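PDB 5VEG: flavodoxin from Lactobacillus reuteri, which binds flavin mononucleotide and probably serves as a low-potential electron donor to redox enzymes, in association with a bacterial microcompartment for 1,2-propanediol use. Local coordinates for residues A[91-95]-A[96-100]; A[102-106]-A[107-111]. One frame throughout, in Å; residues are numbered along the deposited sequence.

Interaction 1 of 2, residues A[91-95]-A[96-100]. With CD (cadmium ion), chain E; NA (sodium ion), chain F; FMN (flavin mononucleotide), chain D.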
loop_
_atom_site.group_PDB
_atom_site.type_symbol
_atom_site.label_atom_id
_atom_site.label_comp_id
_atom_site.label_asym_id
_atom_site.label_seq_id
_atom_site.Cartn_x
_atom_site.Cartn_y
_atom_site.Cartn_z
ATOM N N GLY A 91 -13.228 -9.913 6.095
ATOM C CA GLY A 91 -11.811 -10.232 6.060
ATOM C C GLY A 91 -11.266 -10.665 4.714
ATOM O O GLY A 91 -10.080 -10.999 4.625
ATOM N N ALA A 92 -12.080 -10.655 3.664
ATOM C CA ALA A 92 -11.654 -11.172 2.372
ATOM C C ALA A 92 -10.707 -10.197 1.679
ATOM O O ALA A 92 -10.877 -8.977 1.756
ATOM C CB ALA A 92 -12.870 -11.445 1.483
ATOM N N MET A 93 -9.704 -10.751 1.005
ATOM C CA MET A 93 -8.844 -9.970 0.125
ATOM C C MET A 93 -9.607 -9.549 -1.133
ATOM O O MET A 93 -10.522 -10.245 -1.573
ATOM C CB MET A 93 -7.639 -10.799 -0.300
ATOM C CG MET A 93 -6.881 -11.392 0.836
ATOM S SD MET A 93 -5.459 -10.356 1.108
ATOM C CE MET A 93 -4.742 -10.329 -0.522
ATOM N N PRO A 94 -9.209 -8.446 -1.766
ATOM C CA PRO A 94 -9.758 -8.125 -3.093
ATOM C C PRO A 94 -9.450 -9.236 -4.089
ATOM O O PRO A 94 -8.298 -9.646 -4.252
ATOM C CB PRO A 94 -9.044 -6.816 -3.463
ATOM C CG PRO A 94 -8.516 -6.269 -2.160
ATOM C CD PRO A 94 -8.191 -7.469 -1.338
ATOM N N GLU A 95 -10.496 -9.728 -4.759
ATOM C CA GLU A 95 -10.332 -10.881 -5.644
ATOM C C GLU A 95 -9.457 -10.543 -6.847
ATOM O O GLU A 95 -8.689 -11.387 -7.323
ATOM C CB GLU A 95 -11.701 -11.385 -6.107
ATOM C CG GLU A 95 -12.410 -12.302 -5.112
ATOM C CD GLU A 95 -13.817 -12.685 -5.565
ATOM O OE1 GLU A 95 -14.760 -12.568 -4.753
ATOM O OE2 GLU A 95 -13.980 -13.099 -6.734
ATOM N N GLU A 96 -9.573 -9.315 -7.358
ATOM C CA GLU A 96 -8.727 -8.815 -8.432
ATOM C C GLU A 96 -7.265 -8.635 -8.018
ATOM O O GLU A 96 -6.428 -8.362 -8.890
ATOM C CB GLU A 96 -9.287 -7.487 -8.949
ATOM C CG GLU A 96 -9.158 -6.301 -7.979
ATOM C CD GLU A 96 -10.381 -6.119 -7.066
ATOM O OE1 GLU A 96 -11.083 -7.102 -6.777
ATOM O OE2 GLU A 96 -10.634 -4.981 -6.630
ATOM N N GLY A 97 -6.941 -8.777 -6.728
ATOM C CA GLY A 97 -5.580 -8.611 -6.242
ATOM C C GLY A 97 -4.921 -9.891 -5.760
ATOM O O GLY A 97 -3.779 -9.867 -5.288
ATOM N N LEU A 98 -5.609 -11.028 -5.894
ATOM C CA LEU A 98 -5.076 -12.272 -5.340
ATOM C C LEU A 98 -3.822 -12.713 -6.077
ATOM O O LEU A 98 -2.864 -13.191 -5.462
ATOM C CB LEU A 98 -6.135 -13.374 -5.391
ATOM C CG LEU A 98 -7.270 -13.183 -4.379
ATOM C CD1 LEU A 98 -8.436 -14.103 -4.752
ATOM C CD2 LEU A 98 -6.778 -13.466 -2.972
ATOM N N ASP A 99 -3.808 -12.556 -7.394
ATOM C CA ASP A 99 -2.633 -12.955 -8.158
ATOM C C ASP A 99 -1.427 -12.088 -7.815
ATOM O O ASP A 99 -0.337 -12.601 -7.519
ATOM C CB ASP A 99 -2.943 -12.878 -9.639
ATOM C CG ASP A 99 -1.745 -13.215 -10.462
ATOM O OD1 ASP A 99 -1.197 -14.310 -10.240
ATOM O OD2 ASP A 99 -1.337 -12.365 -11.265
ATOM N N PHE A 100 -1.614 -10.764 -7.848
ATOM C CA PHE A 100 -0.591 -9.819 -7.412
ATOM C C PHE A 100 -0.071 -10.161 -6.025
ATOM O O PHE A 100 1.143 -10.191 -5.796
ATOM C CB PHE A 100 -1.180 -8.404 -7.439
ATOM C CG PHE A 100 -0.174 -7.296 -7.214
ATOM C CD1 PHE A 100 0.272 -6.983 -5.932
ATOM C CD2 PHE A 100 0.264 -6.522 -8.274
ATOM C CE1 PHE A 100 1.163 -5.944 -5.725
ATOM C CE2 PHE A 100 1.143 -5.476 -8.071
ATOM C CZ PHE A 100 1.592 -5.189 -6.800
HETATM CD CD CD E . 0.651 -13.839 -11.926
HETATM NA NA NA F . -1.258 -16.644 -10.329
HETATM N N1 FMN D . -14.029 -3.418 5.788
HETATM C C2 FMN D . -13.139 -4.038 6.640
HETATM O O2 FMN D . -12.230 -3.386 7.145
HETATM N N3 FMN D . -13.275 -5.378 6.937
HETATM C C4 FMN D . -14.304 -6.115 6.386
HETATM O O4 FMN D . -14.395 -7.305 6.663
HETATM C C4A FMN D . -15.215 -5.499 5.527
HETATM N N5 FMN D . -16.256 -6.214 4.959
HETATM C C5A FMN D . -17.136 -5.561 4.104
HETATM C C6 FMN D . -18.201 -6.253 3.517
HETATM C C7 FMN D . -19.086 -5.590 2.659
HETATM C C7M FMN D . -20.235 -6.326 2.025
HETATM C C8 FMN D . -18.918 -4.236 2.394
HETATM C C8M FMN D . -19.874 -3.526 1.475
HETATM C C9 FMN D . -17.864 -3.538 2.978
HETATM C C9A FMN D . -16.975 -4.208 3.818
HETATM N N10 FMN D . -15.931 -3.504 4.377
HETATM C C10 FMN D . -15.066 -4.143 5.236
HETATM C "C1'" FMN D . -15.810 -2.033 4.110
HETATM C "C2'" FMN D . -14.913 -1.581 2.965
HETATM O "O2'" FMN D . -13.628 -2.109 3.168
HETATM C "C3'" FMN D . -14.849 -0.072 3.114
HETATM O "O3'" FMN D . -16.094 0.530 2.814
HETATM C "C4'" FMN D . -13.781 0.557 2.242
HETATM O "O4'" FMN D . -13.737 1.933 2.529
HETATM C "C5'" FMN D . -14.128 0.396 0.772
HETATM O "O5'" FMN D . -12.999 0.836 0.046
HETATM P P FMN D . -13.123 1.222 -1.514
HETATM O O1P FMN D . -14.023 2.432 -1.625
HETATM O O2P FMN D . -11.723 1.578 -1.983
HETATM O O3P FMN D . -13.733 0.091 -2.285
HETATM O O HOH W 1 -12.908 -8.393 -4.266
HETATM O O HOH W 2 1.342 -11.871 -13.400
HETATM O O HOH W 3 0.374 -16.246 -8.845
#

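Interaction 2 of 2, residues A[102-106]-A[107-111]. With CD (cadmium ion), chain E.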
loop_
_atom_site.group_PDB
_atom_site.type_symbol
_atom_site.label_atom_id
_atom_site.label_comp_id
_atom_site.label_asym_id
_atom_site.label_seq_id
_atom_site.Cartn_x
_atom_site.Cartn_y
_atom_site.Cartn_z
ATOM N N ASP A 102 -0.167 -13.065 -4.405
ATOM C CA ASP A 102 0.613 -14.300 -4.465
ATOM C C ASP A 102 1.963 -14.077 -5.146
ATOM O O ASP A 102 3.006 -14.523 -4.643
ATOM C CB ASP A 102 -0.199 -15.382 -5.184
ATOM C CG ASP A 102 0.536 -16.715 -5.274
ATOM O OD1 ASP A 102 0.938 -17.262 -4.223
ATOM O OD2 ASP A 102 0.706 -17.222 -6.404
ATOM N N ASP A 103 1.974 -13.358 -6.272
ATOM C CA ASP A 103 3.238 -13.087 -6.956
ATOM C C ASP A 103 4.198 -12.286 -6.086
ATOM O O ASP A 103 5.417 -12.465 -6.177
ATOM C CB ASP A 103 2.987 -12.334 -8.255
ATOM C CG ASP A 103 2.273 -13.172 -9.287
ATOM O OD1 ASP A 103 2.049 -14.388 -9.070
ATOM O OD2 ASP A 103 1.940 -12.588 -10.323
ATOM N N LEU A 104 3.666 -11.392 -5.253
ATOM C CA LEU A 104 4.505 -10.584 -4.374
ATOM C C LEU A 104 5.354 -11.462 -3.463
ATOM O O LEU A 104 6.573 -11.270 -3.348
ATOM C CB LEU A 104 3.615 -9.657 -3.549
ATOM C CG LEU A 104 4.122 -8.326 -3.022
ATOM C CD1 LEU A 104 4.650 -7.470 -4.164
ATOM C CD2 LEU A 104 2.949 -7.629 -2.288
ATOM N N GLN A 105 4.723 -12.449 -2.824
ATOM C CA GLN A 105 5.423 -13.348 -1.910
ATOM C C GLN A 105 6.420 -14.257 -2.603
ATOM O O GLN A 105 7.309 -14.791 -1.937
ATOM C CB GLN A 105 4.438 -14.230 -1.160
ATOM C CG GLN A 105 3.171 -13.564 -0.785
ATOM C CD GLN A 105 2.121 -14.562 -0.356
ATOM O OE1 GLN A 105 0.942 -14.403 -0.666
ATOM N NE2 GLN A 105 2.540 -15.597 0.357
ATOM N N SER A 106 6.282 -14.476 -3.904
ATOM C CA SER A 106 7.215 -15.317 -4.633
ATOM C C SER A 106 8.410 -14.541 -5.161
ATOM O O SER A 106 9.313 -15.150 -5.743
ATOM C CB SER A 106 6.499 -16.019 -5.798
ATOM O OG SER A 106 5.258 -16.572 -5.380
ATOM N N THR A 107 8.447 -13.224 -4.970
ATOM C CA THR A 107 9.496 -12.384 -5.524
ATOM C C THR A 107 10.500 -12.003 -4.443
ATOM O O THR A 107 10.122 -11.739 -3.299
ATOM C CB THR A 107 8.886 -11.131 -6.156
ATOM O OG1 THR A 107 7.828 -11.520 -7.040
ATOM C CG2 THR A 107 9.920 -10.368 -6.955
ATOM N N ASP A 108 11.782 -11.993 -4.805
ATOM C CA ASP A 108 12.842 -11.527 -3.908
ATOM C C ASP A 108 12.843 -10.004 -3.921
ATOM O O ASP A 108 13.332 -9.382 -4.865
ATOM C CB ASP A 108 14.198 -12.081 -4.334
ATOM C CG ASP A 108 15.301 -11.755 -3.349
ATOM O OD1 ASP A 108 15.004 -11.138 -2.307
ATOM O OD2 ASP A 108 16.470 -12.123 -3.600
ATOM N N LEU A 109 12.296 -9.392 -2.863
ATOM C CA LEU A 109 12.238 -7.940 -2.732
ATOM C C LEU A 109 13.266 -7.405 -1.735
ATOM O O LEU A 109 13.056 -6.360 -1.117
ATOM C CB LEU A 109 10.825 -7.500 -2.337
ATOM C CG LEU A 109 9.782 -7.926 -3.374
ATOM C CD1 LEU A 109 8.377 -7.439 -3.014
ATOM C CD2 LEU A 109 10.204 -7.442 -4.757
ATOM N N THR A 110 14.379 -8.106 -1.569
ATOM C CA THR A 110 15.473 -7.603 -0.742
ATOM C C THR A 110 15.952 -6.248 -1.261
ATOM O O THR A 110 16.121 -6.059 -2.469
ATOM C CB THR A 110 16.620 -8.615 -0.747
ATOM O OG1 THR A 110 16.135 -9.876 -0.270
ATOM C CG2 THR A 110 17.783 -8.141 0.116
ATOM N N GLY A 111 16.147 -5.298 -0.346
ATOM C CA GLY A 111 16.522 -3.949 -0.714
ATOM C C GLY A 111 15.367 -3.028 -1.056
ATOM O O GLY A 111 15.585 -1.823 -1.232
HETATM CD CD CD E . 0.651 -13.839 -11.926
HETATM O O HOH W 2 1.342 -11.871 -13.400
#

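Interaction 1 of 2, residues A[91-95]-A[96-100]
Pro94 and Glu96 meet where the chain turns into helix 98-105: the carboxylate of Glu96 folds back so that its CD lies 3.9 Å from CB of the proline ring. Two torsions bring it there, CG standing between the backbone N and the carbonyl carbon (chi1 70°) and the chain bending again at chi2 (-92°). OE2 is hydrogen-bonded to the hydroxyl of Tyr86, while a water accepts from Glu95 N at 2.8 Å and gives a weak bond to Glu96 OE1. With an alanine in place of Glu96, the Tyr86 hydroxyl would probably lose this acceptor and the water the weaker of its two contacts.

Glu95, by contrast, runs outward, its chain extended beyond CG, as suits a charged residue on the exposed side. Leu98 lies alongside the turn: its CD2 reaches Met93 CB at 3.9 Å, and its CD1 packs 3.8 Å from Glu95 CA, so one methyl packs on the Met93 side chain while the other covers the backbone of Glu95. In the turn itself, Gly97 N donates to Pro94 O at 3.0 Å, from above the carbonyl plane, and Leu98 N adds a weak bond to Glu95 O. The rigid proline ring, buried against Tyr86, suits this tight turn into the helix.

Towards either end of residues 91-100 the chain meets bound groups. Gly91 N donates to FMN O4 at 2.9 Å, with backbone angles that suit glycine; Gly91 and Ala92 both face Tyr88, forming a G1 beta bulge. Asp99 holds cadmium through both carboxylate oxygens, and its OD1 also binds sodium at 2.3 Å. Within the parallel-sheet flavodoxin fold, Pro94 rests on Ala38 and Ala85 at the ends of strands 31-38 and 80-85, while Met93 lies against His134 and Phe135 of helix 130-141.

Interaction 2 of 2, residues A[102-106]-A[107-111]
Thr107 and Asp103 meet where helix 98-105 gives way to the loop that leads to strand 113-120 of the flavodoxin fold. The threonine hydroxyl, placed beside its own backbone N (chi1 -50°), turns back to donate from OG1 to Asp103 O at 2.7 Å, tilted 31° from the carbonyl plane. Thr107 N meanwhile donates to Leu104 O at 3.2 Å, so one threonine occupies two carbonyls of the last turn.

The tightly packed side is apolar. Leu104 and Leu109 cross at about a right angle, CD1 against CD1 at 3.9 Å, and both are buried against Phe139 of helix 130-141; leucine suits these two places because both side chains are enclosed among apolar groups, meeting each other and the phenylalanine.

The opposite character belongs to the acids and hydroxyls. Asp102, Ser106, Asp108 and Thr110 are exposed, and Asp103 sends its carboxylate away from the loop to bind cadmium through OD2 at 2.4 Å. On the exposed side of the loop, Asp108 forms an Asx turn: its OD1 accepts from Thr110 N at 3.2 Å from above the carboxylate plane, and takes Thr110 OG1 on its syn lone pair at 2.6 Å.

In the fold
Interactions 1 and 2 lie in series at the two ends of helix 98-105. In interaction 1 Pro94, Gly97 and Phe100 are buried while Glu95 and Leu98 are exposed; in interaction 2 Leu104 and Leu109 are buried, Ser106 and Asp108 exposed. Residues 91-100 lead from the flavin pocket into the helix through a turn in which the Pro94 carbonyl accepts from Gly97; residues 102-111 lead out toward strand 113-120, with a threonine hydroxyl on a helix carbonyl. Phe135 of helix 130-141 touches side chains from both, as does Phe75. Asp99 and Asp103, one helical turn apart, both bind the cadmium ion, whose coordination also includes a water, while only interaction 1 reaches FMN.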